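Local coordinates for putative uncharacterized protein (Chaetomium thermophilum, PDB 5T8V), which probably acts as a cohesin loader that associates with chromatin, this chain being the C-terminal HEAT-repeat part of SCC2, at residues L428-V439 against M451-M459. Residues are numbered along the deposited sequence; the frame is centred on the assembly and turned at random.
Sequences LRLLMLMMVGLV and MALELLGTM
L455, whose CD1 meets CD2 of L431 at 3.8 Å, has a backbone oxygen held by two donors of its own helix. M459 N supplies the regular helical bond, and T458 OG1 adds a second one to L455 O, 2.8 Å long, lying in the carbonyl plane on a lone pair (125° at the oxygen). The contact itself is apolar and interlocks by knobs-into-holes packing in both directions. M435 enters the hole formed by M451, A452, L455 and L456. Its CG stands anti to the carbonyl carbon, and a bend at chi2 (-54°) lays SD over the backbone of A452, 3.6 Å from A452 CA, while M435 CE passes on to M451 CE at 3.7 Å. An alanine in place of M435 would probably leave a gap over A452 and take from M451 CE the methyl it packs against across the helices. In return L456 inserts among M432, M435, V436 and V439: its side chain crosses that of V436 at about a right angle, CD2 3.8 Å from V436 CG2. The backbones come closest at A452, where M435 CA and A452 CA are 4.7 Å apart, consistent with its small side chain. At the other end M459 SD lies 3.8 Å from M432 CB, and the bend at its last torsion turns CE toward M432 CA. Segments 428-439 and 451-459 run roughly antiparallel, axes at 139°, on the consecutive helices 423-440 and 446-474 within a superhelical array of HEAT repeats. Helices 357-391 and 402-414 pack on L431 and M451, with M435 also touching the former, while helix 610-619 packs on V436, L453 and L456.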
ATOM      1  N   LEU A 428      18.517 -14.393 -13.821  1.00 14.23           N
ATOM      2  CA  LEU A 428      17.331 -13.723 -13.297  1.00 13.96           C
ATOM      3  C   LEU A 428      16.072 -14.543 -13.537  1.00 13.38           C
ATOM      4  O   LEU A 428      15.150 -14.516 -12.716  1.00 14.15           O
ATOM      5  CB  LEU A 428      17.189 -12.342 -13.935  1.00 13.14           C
ATOM      6  CG  LEU A 428      18.219 -11.296 -13.509  1.00 13.26           C
ATOM      7  CD1 LEU A 428      18.184 -10.103 -14.455  1.00 13.09           C
ATOM      8  CD2 LEU A 428      17.964 -10.852 -12.081  1.00 14.28           C
ATOM      9  N   ARG A 429      16.008 -15.267 -14.655  1.00 14.83           N
ATOM     10  CA  ARG A 429      14.844 -16.098 -14.941  1.00 14.88           C
ATOM     11  C   ARG A 429      14.705 -17.208 -13.909  1.00 15.82           C
ATOM     12  O   ARG A 429      13.634 -17.394 -13.318  1.00 16.23           O
ATOM     13  CB  ARG A 429      14.950 -16.690 -16.346  1.00 15.17           C
ATOM     14  CG  ARG A 429      13.736 -17.502 -16.779  1.00 17.15           C
ATOM     15  CD  ARG A 429      14.128 -18.631 -17.719  1.00 17.10           C
ATOM     16  NE  ARG A 429      14.832 -18.146 -18.902  1.00 17.50           N
ATOM     17  CZ  ARG A 429      15.417 -18.933 -19.798  1.00 16.80           C
ATOM     18  NH1 ARG A 429      15.392 -20.250 -19.652  1.00 15.82           N
ATOM     19  NH2 ARG A 429      16.036 -18.400 -20.842  1.00 16.74           N
ATOM     20  N   LEU A 430      15.780 -17.965 -13.683  1.00 11.43           N
ATOM     21  CA  LEU A 430      15.707 -19.054 -12.714  1.00 12.19           C
ATOM     22  C   LEU A 430      15.472 -18.520 -11.307  1.00 13.77           C
ATOM     23  O   LEU A 430      14.701 -19.102 -10.532  1.00 15.10           O
ATOM     24  CB  LEU A 430      16.981 -19.892 -12.774  1.00 11.89           C
ATOM     25  CG  LEU A 430      17.276 -20.515 -14.140  1.00 11.50           C
ATOM     26  CD1 LEU A 430      18.575 -21.286 -14.091  1.00 13.27           C
ATOM     27  CD2 LEU A 430      16.144 -21.418 -14.592  1.00 11.36           C
ATOM     28  N   LEU A 431      16.120 -17.408 -10.959  1.00 23.18           N
ATOM     29  CA  LEU A 431      15.874 -16.799  -9.658  1.00 25.29           C
ATOM     30  C   LEU A 431      14.403 -16.433  -9.503  1.00 26.35           C
ATOM     31  O   LEU A 431      13.792 -16.700  -8.461  1.00 30.32           O
ATOM     32  CB  LEU A 431      16.766 -15.569  -9.487  1.00 26.76           C
ATOM     33  CG  LEU A 431      17.132 -15.180  -8.054  1.00 31.41           C
ATOM     34  CD1 LEU A 431      18.349 -14.276  -8.049  1.00 32.72           C
ATOM     35  CD2 LEU A 431      15.977 -14.491  -7.366  1.00 33.84           C
ATOM     36  N   MET A 432      13.812 -15.843 -10.542  1.00 16.22           N
ATOM     37  CA  MET A 432      12.409 -15.450 -10.483  1.00 16.12           C
ATOM     38  C   MET A 432      11.507 -16.666 -10.319  1.00 16.78           C
ATOM     39  O   MET A 432      10.625 -16.687  -9.453  1.00 18.07           O
ATOM     40  CB  MET A 432      12.042 -14.659 -11.740  1.00 15.16           C
ATOM     41  CG  MET A 432      10.569 -14.304 -11.849  1.00 17.51           C
ATOM     42  SD  MET A 432       9.591 -15.601 -12.632  1.00 19.29           S
ATOM     43  CE  MET A 432      10.182 -15.503 -14.321  1.00 18.23           C
ATOM     44  N   LEU A 433      11.704 -17.692 -11.151  1.00 13.57           N
ATOM     45  CA  LEU A 433      10.920 -18.915 -11.005  1.00 14.47           C
ATOM     46  C   LEU A 433      11.016 -19.455  -9.586  1.00 15.60           C
ATOM     47  O   LEU A 433      10.017 -19.904  -9.010  1.00 16.81           O
ATOM     48  CB  LEU A 433      11.394 -19.967 -12.006  1.00 13.99           C
ATOM     49  CG  LEU A 433      11.232 -19.621 -13.488  1.00 14.89           C
ATOM     50  CD1 LEU A 433      11.865 -20.699 -14.357  1.00 14.62           C
ATOM     51  CD2 LEU A 433       9.764 -19.427 -13.853  1.00 13.77           C
ATOM     52  N   MET A 434      12.212 -19.403  -8.999  1.00 21.37           N
ATOM     53  CA  MET A 434      12.392 -19.930  -7.653  1.00 23.89           C
ATOM     54  C   MET A 434      11.639 -19.097  -6.624  1.00 25.68           C
ATOM     55  O   MET A 434      11.032 -19.648  -5.697  1.00 27.61           O
ATOM     56  CB  MET A 434      13.879 -19.987  -7.320  1.00 24.71           C
ATOM     57  CG  MET A 434      14.183 -20.658  -5.993  1.00 27.60           C
ATOM     58  SD  MET A 434      15.908 -21.136  -5.849  1.00 28.85           S
ATOM     59  CE  MET A 434      15.995 -22.451  -7.066  1.00 28.53           C
ATOM     60  N   MET A 435      11.663 -17.769  -6.762  1.00 24.48           N
ATOM     61  CA  MET A 435      10.972 -16.925  -5.791  1.00 25.70           C
ATOM     62  C   MET A 435       9.460 -17.071  -5.909  1.00 25.56           C
ATOM     63  O   MET A 435       8.762 -17.181  -4.894  1.00 27.32           O
ATOM     64  CB  MET A 435      11.390 -15.465  -5.967  1.00 25.09           C
ATOM     65  CG  MET A 435      12.867 -15.226  -5.718  1.00 25.63           C
ATOM     66  SD  MET A 435      13.417 -15.834  -4.112  1.00 29.03           S
ATOM     67  CE  MET A 435      15.131 -16.212  -4.465  1.00 28.51           C
ATOM     68  N   VAL A 436       8.933 -17.071  -7.134  1.00 18.12           N
ATOM     69  CA  VAL A 436       7.511 -17.348  -7.319  1.00 19.03           C
ATOM     70  C   VAL A 436       7.155 -18.672  -6.659  1.00 20.36           C
ATOM     71  O   VAL A 436       6.156 -18.783  -5.936  1.00 21.91           O
ATOM     72  CB  VAL A 436       7.150 -17.348  -8.816  1.00 18.06           C
ATOM     73  CG1 VAL A 436       5.703 -17.786  -9.025  1.00 19.24           C
ATOM     74  CG2 VAL A 436       7.369 -15.968  -9.411  1.00 17.06           C
ATOM     75  N   GLY A 437       7.978 -19.696  -6.892  1.00 19.92           N
ATOM     76  CA  GLY A 437       7.739 -20.979  -6.252  1.00 21.30           C
ATOM     77  C   GLY A 437       7.673 -20.870  -4.741  1.00 22.79           C
ATOM     78  O   GLY A 437       6.781 -21.434  -4.104  1.00 24.49           O
ATOM     79  N   LEU A 438       8.619 -20.135  -4.145  1.00 22.36           N
ATOM     80  CA  LEU A 438       8.632 -19.996  -2.690  1.00 23.92           C
ATOM     81  C   LEU A 438       7.385 -19.280  -2.192  1.00 25.15           C
ATOM     82  O   LEU A 438       6.854 -19.613  -1.126  1.00 27.03           O
ATOM     83  CB  LEU A 438       9.888 -19.248  -2.238  1.00 23.33           C
ATOM     84  CG  LEU A 438      11.221 -20.002  -2.312  1.00 22.75           C
ATOM     85  CD1 LEU A 438      12.372 -19.094  -1.896  1.00 22.36           C
ATOM     86  CD2 LEU A 438      11.204 -21.260  -1.448  1.00 24.34           C
ATOM     87  N   VAL A 439       6.898 -18.293  -2.949  1.00 36.82           N
ATOM     88  CA  VAL A 439       5.720 -17.547  -2.515  1.00 38.95           C
ATOM     89  C   VAL A 439       4.454 -18.380  -2.680  1.00 41.41           C
ATOM     90  O   VAL A 439       3.484 -18.192  -1.938  1.00 42.54           O
ATOM     91  CB  VAL A 439       5.625 -16.216  -3.286  1.00 37.40           C
ATOM     92  CG1 VAL A 439       4.334 -15.474  -2.947  1.00 38.66           C
ATOM     93  CG2 VAL A 439       6.822 -15.342  -2.974  1.00 36.44           C
ATOM     94  N   MET A 451      11.776 -12.608   1.634  1.00 26.67           N
ATOM     95  CA  MET A 451      12.851 -12.447   0.663  1.00 24.91           C
ATOM     96  C   MET A 451      12.311 -12.535  -0.759  1.00 23.46           C
ATOM     97  O   MET A 451      12.625 -11.696  -1.613  1.00 22.01           O
ATOM     98  CB  MET A 451      13.928 -13.506   0.893  1.00 24.83           C
ATOM     99  CG  MET A 451      15.192 -13.280   0.078  1.00 23.43           C
ATOM    100  SD  MET A 451      16.325 -14.676   0.126  1.00 23.75           S
ATOM    101  CE  MET A 451      15.409 -15.877  -0.835  1.00 23.28           C
ATOM    102  N   ALA A 452      11.481 -13.547  -1.026  1.00 23.05           N
ATOM    103  CA  ALA A 452      10.975 -13.768  -2.376  1.00 21.57           C
ATOM    104  C   ALA A 452      10.184 -12.566  -2.873  1.00 21.37           C
ATOM    105  O   ALA A 452      10.350 -12.130  -4.016  1.00 20.00           O
ATOM    106  CB  ALA A 452      10.118 -15.031  -2.406  1.00 22.03           C
ATOM    107  N   LEU A 453       9.303 -12.023  -2.032  1.00 23.69           N
ATOM    108  CA  LEU A 453       8.560 -10.827  -2.416  1.00 24.29           C
ATOM    109  C   LEU A 453       9.499  -9.647  -2.632  1.00 24.02           C
ATOM    110  O   LEU A 453       9.376  -8.915  -3.623  1.00 22.61           O
ATOM    111  CB  LEU A 453       7.519 -10.494  -1.345  1.00 25.90           C
ATOM    112  CG  LEU A 453       6.397 -11.517  -1.161  1.00 26.79           C
ATOM    113  CD1 LEU A 453       5.632 -11.250   0.124  1.00 28.30           C
ATOM    114  CD2 LEU A 453       5.454 -11.497  -2.352  1.00 27.07           C
ATOM    115  N   GLU A 454      10.455  -9.457  -1.721  1.00 35.18           N
ATOM    116  CA  GLU A 454      11.361  -8.319  -1.818  1.00 36.80           C
ATOM    117  C   GLU A 454      12.159  -8.352  -3.116  1.00 35.08           C
ATOM    118  O   GLU A 454      12.414  -7.304  -3.720  1.00 35.82           O
ATOM    119  CB  GLU A 454      12.290  -8.299  -0.605  1.00 41.17           C
ATOM    120  CG  GLU A 454      13.345  -7.208  -0.637  1.00 43.96           C
ATOM    121  CD  GLU A 454      13.933  -6.929   0.735  1.00 47.88           C
ATOM    122  OE1 GLU A 454      13.587  -7.659   1.690  1.00 49.54           O
ATOM    123  OE2 GLU A 454      14.739  -5.982   0.859  1.00 48.81           O
ATOM    124  N   LEU A 455      12.561  -9.543  -3.565  1.00 28.40           N
ATOM    125  CA  LEU A 455      13.322  -9.642  -4.807  1.00 25.58           C
ATOM    126  C   LEU A 455      12.416  -9.571  -6.029  1.00 23.30           C
ATOM    127  O   LEU A 455      12.753  -8.910  -7.018  1.00 22.15           O
ATOM    128  CB  LEU A 455      14.135 -10.938  -4.829  1.00 24.61           C
ATOM    129  CG  LEU A 455      15.366 -11.020  -3.921  1.00 25.75           C
ATOM    130  CD1 LEU A 455      16.121 -12.307  -4.205  1.00 24.71           C
ATOM    131  CD2 LEU A 455      16.296  -9.820  -4.084  1.00 27.08           C
ATOM    132  N   LEU A 456      11.270 -10.252  -5.986  1.00 17.75           N
ATOM    133  CA  LEU A 456      10.297 -10.128  -7.063  1.00 17.15           C
ATOM    134  C   LEU A 456       9.943  -8.671  -7.314  1.00 17.40           C
ATOM    135  O   LEU A 456       9.623  -8.295  -8.446  1.00 16.64           O
ATOM    136  CB  LEU A 456       9.041 -10.939  -6.736  1.00 17.97           C
ATOM    137  CG  LEU A 456       9.169 -12.461  -6.866  1.00 17.67           C
ATOM    138  CD1 LEU A 456       7.962 -13.160  -6.260  1.00 18.99           C
ATOM    139  CD2 LEU A 456       9.334 -12.873  -8.320  1.00 16.28           C
ATOM    140  N   GLY A 457      10.008  -7.836  -6.279  1.00 21.29           N
ATOM    141  CA  GLY A 457       9.808  -6.412  -6.454  1.00 21.54           C
ATOM    142  C   GLY A 457      10.872  -5.774  -7.326  1.00 21.52           C
ATOM    143  O   GLY A 457      10.552  -5.122  -8.325  1.00 21.73           O
ATOM    144  N   THR A 458      12.145  -5.955  -6.964  1.00 21.91           N
ATOM    145  CA  THR A 458      13.221  -5.344  -7.741  1.00 21.32           C
ATOM    146  C   THR A 458      13.221  -5.864  -9.173  1.00 20.21           C
ATOM    147  O   THR A 458      13.432  -5.097 -10.120  1.00 22.34           O
ATOM    148  CB  THR A 458      14.578  -5.603  -7.077  1.00 21.71           C
ATOM    149  OG1 THR A 458      14.844  -7.007  -7.061  1.00 24.06           O
ATOM    150  CG2 THR A 458      14.596  -5.087  -5.650  1.00 22.50           C
ATOM    151  N   MET A 459      12.985  -7.166  -9.353  1.00 18.78           N
ATOM    152  CA  MET A 459      12.914  -7.717 -10.703  1.00 18.30           C
ATOM    153  C   MET A 459      11.758  -7.097 -11.479  1.00 18.11           C
ATOM    154  O   MET A 459      11.904  -6.741 -12.657  1.00 16.67           O
ATOM    155  CB  MET A 459      12.775  -9.241 -10.642  1.00 18.15           C
ATOM    156  CG  MET A 459      14.069  -9.962 -10.263  1.00 20.32           C
ATOM    157  SD  MET A 459      13.970 -11.772 -10.305  1.00 20.99           S
ATOM    158  CE  MET A 459      12.920 -12.069  -8.896  1.00 22.27           C
TER